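Side-chain contacts in natural cytotoxicity triggering receptor 2 (Homo sapiens, PDB 1HKF), which serves as an activating receptor of natural killer cells and may make activated cells more efficient at lysing tumour cells: residues 68-71 / 72-75; 89-92 / 93-97. All coordinates share one frame; numbering follows the deposited sequence.

Contact 1: 68-71 / 72-75; sequences AWTS and RFTI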
loop_
_atom_site.group_PDB
_atom_site.type_symbol
_atom_site.label_atom_id
_atom_site.label_comp_id
_atom_site.label_asym_id
_atom_site.label_seq_id
_atom_site.Cartn_x
_atom_site.Cartn_y
_atom_site.Cartn_z
ATOM N N ALA A 68 -13.151 5.439 -8.972
ATOM C CA ALA A 68 -12.988 6.848 -8.574
ATOM C C ALA A 68 -11.516 7.330 -8.721
ATOM O O ALA A 68 -10.690 7.176 -7.824
ATOM C CB ALA A 68 -13.493 7.060 -7.116
ATOM N N TRP A 69 -11.243 7.922 -9.885
ATOM C CA TRP A 69 -9.938 8.444 -10.306
ATOM C C TRP A 69 -9.512 9.757 -9.596
ATOM O O TRP A 69 -9.744 9.936 -8.404
ATOM C CB TRP A 69 -10.021 8.679 -11.818
ATOM C CG TRP A 69 -8.811 8.354 -12.580
ATOM C CD1 TRP A 69 -8.396 7.111 -12.973
ATOM C CD2 TRP A 69 -7.835 9.282 -13.062
ATOM N NE1 TRP A 69 -7.215 7.213 -13.675
ATOM C CE2 TRP A 69 -6.850 8.535 -13.742
ATOM C CE3 TRP A 69 -7.697 10.677 -12.982
ATOM C CZ2 TRP A 69 -5.738 9.135 -14.337
ATOM C CZ3 TRP A 69 -6.596 11.275 -13.567
ATOM C CH2 TRP A 69 -5.626 10.503 -14.239
ATOM N N THR A 70 -8.898 10.656 -10.375
ATOM C CA THR A 70 -8.354 11.994 -10.001
ATOM C C THR A 70 -6.830 11.996 -9.720
ATOM O O THR A 70 -6.354 12.200 -8.602
ATOM C CB THR A 70 -9.157 12.768 -8.820
ATOM O OG1 THR A 70 -8.731 12.333 -7.524
ATOM C CG2 THR A 70 -10.675 12.577 -8.965
ATOM N N SER A 71 -6.075 11.765 -10.788
ATOM C CA SER A 71 -4.624 11.763 -10.732
ATOM C C SER A 71 -4.072 10.630 -9.902
ATOM O O SER A 71 -4.526 9.482 -9.986
ATOM C CB SER A 71 -4.125 13.099 -10.171
ATOM O OG SER A 71 -2.736 13.034 -9.879
ATOM N N ARG A 72 -3.073 10.981 -9.139
ATOM C CA ARG A 72 -2.365 9.982 -8.320
ATOM C C ARG A 72 -3.226 9.300 -7.245
ATOM O O ARG A 72 -2.806 8.295 -6.647
ATOM C CB ARG A 72 -1.131 10.638 -7.705
ATOM C CG ARG A 72 -0.360 11.579 -8.614
ATOM C CD ARG A 72 0.605 12.473 -7.837
ATOM N NE ARG A 72 1.138 11.817 -6.647
ATOM C CZ ARG A 72 1.279 12.381 -5.467
ATOM N NH1 ARG A 72 0.926 13.645 -5.283
ATOM N NH2 ARG A 72 1.785 11.672 -4.450
ATOM N N PHE A 73 -4.411 9.840 -6.976
ATOM C CA PHE A 73 -5.280 9.312 -5.914
ATOM C C PHE A 73 -6.525 8.597 -6.374
ATOM O O PHE A 73 -7.218 9.082 -7.264
ATOM C CB PHE A 73 -5.741 10.429 -4.987
ATOM C CG PHE A 73 -4.753 11.531 -4.782
ATOM C CD1 PHE A 73 -3.753 11.376 -3.844
ATOM C CD2 PHE A 73 -4.803 12.709 -5.518
ATOM C CE1 PHE A 73 -2.808 12.386 -3.641
ATOM C CE2 PHE A 73 -3.867 13.717 -5.323
ATOM C CZ PHE A 73 -2.872 13.564 -4.394
ATOM N N THR A 74 -6.837 7.455 -5.776
ATOM C CA THR A 74 -8.066 6.779 -6.166
ATOM C C THR A 74 -8.681 6.122 -4.964
ATOM O O THR A 74 -8.014 5.985 -3.967
ATOM C CB THR A 74 -7.812 5.688 -7.193
ATOM O OG1 THR A 74 -6.982 4.678 -6.599
ATOM C CG2 THR A 74 -7.101 6.296 -8.410
ATOM N N ILE A 75 -9.949 5.733 -5.074
ATOM C CA ILE A 75 -10.627 5.045 -3.995
ATOM C C ILE A 75 -11.398 3.891 -4.601
ATOM O O ILE A 75 -11.938 4.003 -5.670
ATOM C CB ILE A 75 -11.666 5.963 -3.215
ATOM C CG1 ILE A 75 -10.943 6.899 -2.253
ATOM C CG2 ILE A 75 -12.666 5.102 -2.387
ATOM C CD1 ILE A 75 -11.843 7.984 -1.639
#

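Contact 2: 89-92 / 93-97; sequences TDLR and EEDSG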
loop_
_atom_site.group_PDB
_atom_site.type_symbol
_atom_site.label_atom_id
_atom_site.label_comp_id
_atom_site.label_asym_id
_atom_site.label_seq_id
_atom_site.Cartn_x
_atom_site.Cartn_y
_atom_site.Cartn_z
ATOM N N THR A 89 -0.411 7.061 -5.391
ATOM C CA THR A 89 0.749 6.510 -6.091
ATOM C C THR A 89 1.816 7.558 -6.233
ATOM O O THR A 89 1.570 8.802 -6.028
ATOM C CB THR A 89 0.413 5.972 -7.522
ATOM O OG1 THR A 89 -0.027 7.040 -8.323
ATOM C CG2 THR A 89 -0.678 4.952 -7.504
ATOM N N ASP A 90 3.028 7.055 -6.476
ATOM C CA ASP A 90 4.148 7.946 -6.685
ATOM C C ASP A 90 4.364 8.938 -5.547
ATOM O O ASP A 90 4.445 10.154 -5.776
ATOM C CB ASP A 90 3.925 8.739 -7.978
ATOM C CG ASP A 90 5.196 9.435 -8.432
ATOM O OD1 ASP A 90 6.288 8.778 -8.317
ATOM O OD2 ASP A 90 5.112 10.626 -8.867
ATOM N N LEU A 91 4.451 8.445 -4.318
ATOM C CA LEU A 91 4.630 9.361 -3.186
ATOM C C LEU A 91 5.869 10.249 -3.355
ATOM O O LEU A 91 6.899 9.795 -3.858
ATOM C CB LEU A 91 4.747 8.587 -1.858
ATOM C CG LEU A 91 3.477 7.779 -1.514
ATOM C CD1 LEU A 91 3.696 6.756 -0.373
ATOM C CD2 LEU A 91 2.364 8.794 -1.205
ATOM N N ARG A 92 5.708 11.508 -2.939
ATOM C CA ARG A 92 6.739 12.528 -2.893
ATOM C C ARG A 92 6.806 13.035 -1.447
ATOM O O ARG A 92 5.806 12.987 -0.682
ATOM C CB ARG A 92 6.411 13.725 -3.794
ATOM C CG ARG A 92 6.625 13.416 -5.225
ATOM C CD ARG A 92 5.366 12.798 -5.784
ATOM N NE ARG A 92 4.411 13.851 -6.070
ATOM C CZ ARG A 92 3.906 14.054 -7.273
ATOM N NH1 ARG A 92 4.266 13.256 -8.276
ATOM N NH2 ARG A 92 3.074 15.068 -7.464
ATOM N N GLU A 93 7.963 13.571 -1.094
ATOM C CA GLU A 93 8.216 14.114 0.232
ATOM C C GLU A 93 7.103 15.074 0.683
ATOM O O GLU A 93 6.701 15.045 1.855
ATOM C CB GLU A 93 9.570 14.832 0.214
ATOM C CG GLU A 93 10.046 15.421 1.556
ATOM C CD GLU A 93 11.265 16.366 1.388
ATOM O OE1 GLU A 93 11.100 17.629 1.485
ATOM O OE2 GLU A 93 12.367 15.831 1.147
ATOM N N GLU A 94 6.612 15.885 -0.260
ATOM C CA GLU A 94 5.587 16.879 -0.046
ATOM C C GLU A 94 4.227 16.309 0.279
ATOM O O GLU A 94 3.322 17.067 0.638
ATOM C CB GLU A 94 5.410 17.763 -1.269
ATOM C CG GLU A 94 6.544 18.718 -1.530
ATOM C CD GLU A 94 7.746 18.036 -2.165
ATOM O OE1 GLU A 94 7.616 16.847 -2.571
ATOM O OE2 GLU A 94 8.816 18.714 -2.262
ATOM N N ASP A 95 4.065 15.002 0.120
ATOM C CA ASP A 95 2.800 14.397 0.459
ATOM C C ASP A 95 2.722 14.191 1.969
ATOM O O ASP A 95 1.661 13.859 2.504
ATOM C CB ASP A 95 2.624 13.036 -0.228
ATOM C CG ASP A 95 2.484 13.156 -1.733
ATOM O OD1 ASP A 95 1.845 14.141 -2.222
ATOM O OD2 ASP A 95 3.007 12.235 -2.410
ATOM N N SER A 96 3.833 14.373 2.649
ATOM C CA SER A 96 3.889 14.158 4.079
ATOM C C SER A 96 2.911 15.085 4.742
ATOM O O SER A 96 2.723 16.218 4.304
ATOM C CB SER A 96 5.315 14.411 4.609
ATOM O OG SER A 96 6.147 13.255 4.421
ATOM N N GLY A 97 2.278 14.614 5.804
ATOM C CA GLY A 97 1.304 15.476 6.461
ATOM C C GLY A 97 0.154 14.682 7.068
ATOM O O GLY A 97 0.200 13.432 7.124
#

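Contact 1: 68-71 / 72-75
Ala68 O is approached by two donors of the returning chain. Ile75 N gives it a hydrogen bond of 3.2 Å, lying in the carbonyl plane, and the CA-H of Thr74 adds a weaker contact with CA 3.1 Å from Ala68 O. Thr74 CB also comes to 3.3 Å from Ala68 O, and since CG2 of Thr74 stands beside its own backbone N (OG1 at chi1 63°), that methyl is laid against Trp69 CA, 4.0 Å away. Ala68 CB and Ile75 CB lie loosely beside each other.

The chain reverses here through a type II' turn from Thr70 to Phe73, which leads into strand 73-78, strand D of the immunoglobulin V-set sandwich. Ser71, at the second position, takes the positive phi (66°) that this turn demands. The closing bond from Phe73 N to Thr70 O is weak, and Thr70 O also lies obliquely to the Phe73 ring, with CD2 of Phe73 at 3.5 Å. Trp69 O and Phe73 O, both acceptors, stand 2.9 Å apart, an unfavourable closeness that may reflect strain or imprecision in the model of this loop. Thr70 OG1 is within hydrogen-bonding reach of Leu58 O of strand 54-61. Phe73 and Ile75 both pack on Val59 of strand 54-61. Arg72 turns away from the 68-71 segment: its chain bends at chi3 (32°), NE bonds Thr89 O, and NH2 makes a salt bridge with Asp95, while Phe73 CE1 lies 4.2 Å above one face of the guanidinium.

Contact 2: 89-92 / 93-97
The loop joining strands 83-88 and 97-104, strands E and F of the V-set sandwich, makes one 3-10 turn at residues 93-95, and Arg92 and Asp95 lock its start with two bonds running in opposite directions. Asp95 N donates to Arg92 O at 2.8 Å, from above the carbonyl plane. In return Arg92 N gives Asp95 OD2 a nearly straight bond of 2.8 Å (169° at the hydrogen), arriving well above the carboxylate plane. What makes this reach possible is the first torsion of Asp95 (chi1 -68°), which sets CG anti to its carbonyl carbon and folds the carboxylate back over the start of the turn. The Leu91 side chain passes obliquely across that of Asp95, its CD2 3.7 Å from Asp95 OD2, so an apolar methyl borders a buried carboxylate; Leu91 itself packs on Leu119 and Val121.

Arg92 curls at chi2 and chi3, bringing its guanidinium back along its own chain. There Arg92 NH1 forms a salt bridge of 2.8 Å with Asp90 OD2, on the anti side of that oxygen and tilted from both planes. With Asp95 the relation is one of charge alone: Arg92 NE is 4.2 Å from Asp95 OD2, yet that oxygen lies well off the guanidinium plane and no N-H points at it. Glu94 OE1 touches the aliphatic root of Arg92, 3.6 Å from CB. Asp95 also holds Arg72 by a salt bridge, and the nearby positive groups would be expected to favour its ionised form. At the far end of the turn, Ser96 N bonds Glu93 O at 3.1 Å, while Asp95 O accepts Tyr99 OH, the tyrosine corner characteristic of immunoglobulin domains.

In the fold
Contact 1 comes first along the chain and contact 2 follows in series, their centres about 14 Å apart, both in the single extracellular V-set domain of the receptor. Residues 68-75 bring the chain into strand 73-78, an outer strand of the three-stranded sheet; residues 89-97 leave strand 83-88, its neighbour there, and cross to strand 97-104 in the opposing sheet. The two meet where strand 73-78 begins and strand 83-88 ends: Arg72 pairs through its backbone with Thr89, and its side chain reaches over to Asp95. This arginine-aspartate bridge, familiar in V-set domains, ties the edge of one sheet to the turn leading into the other.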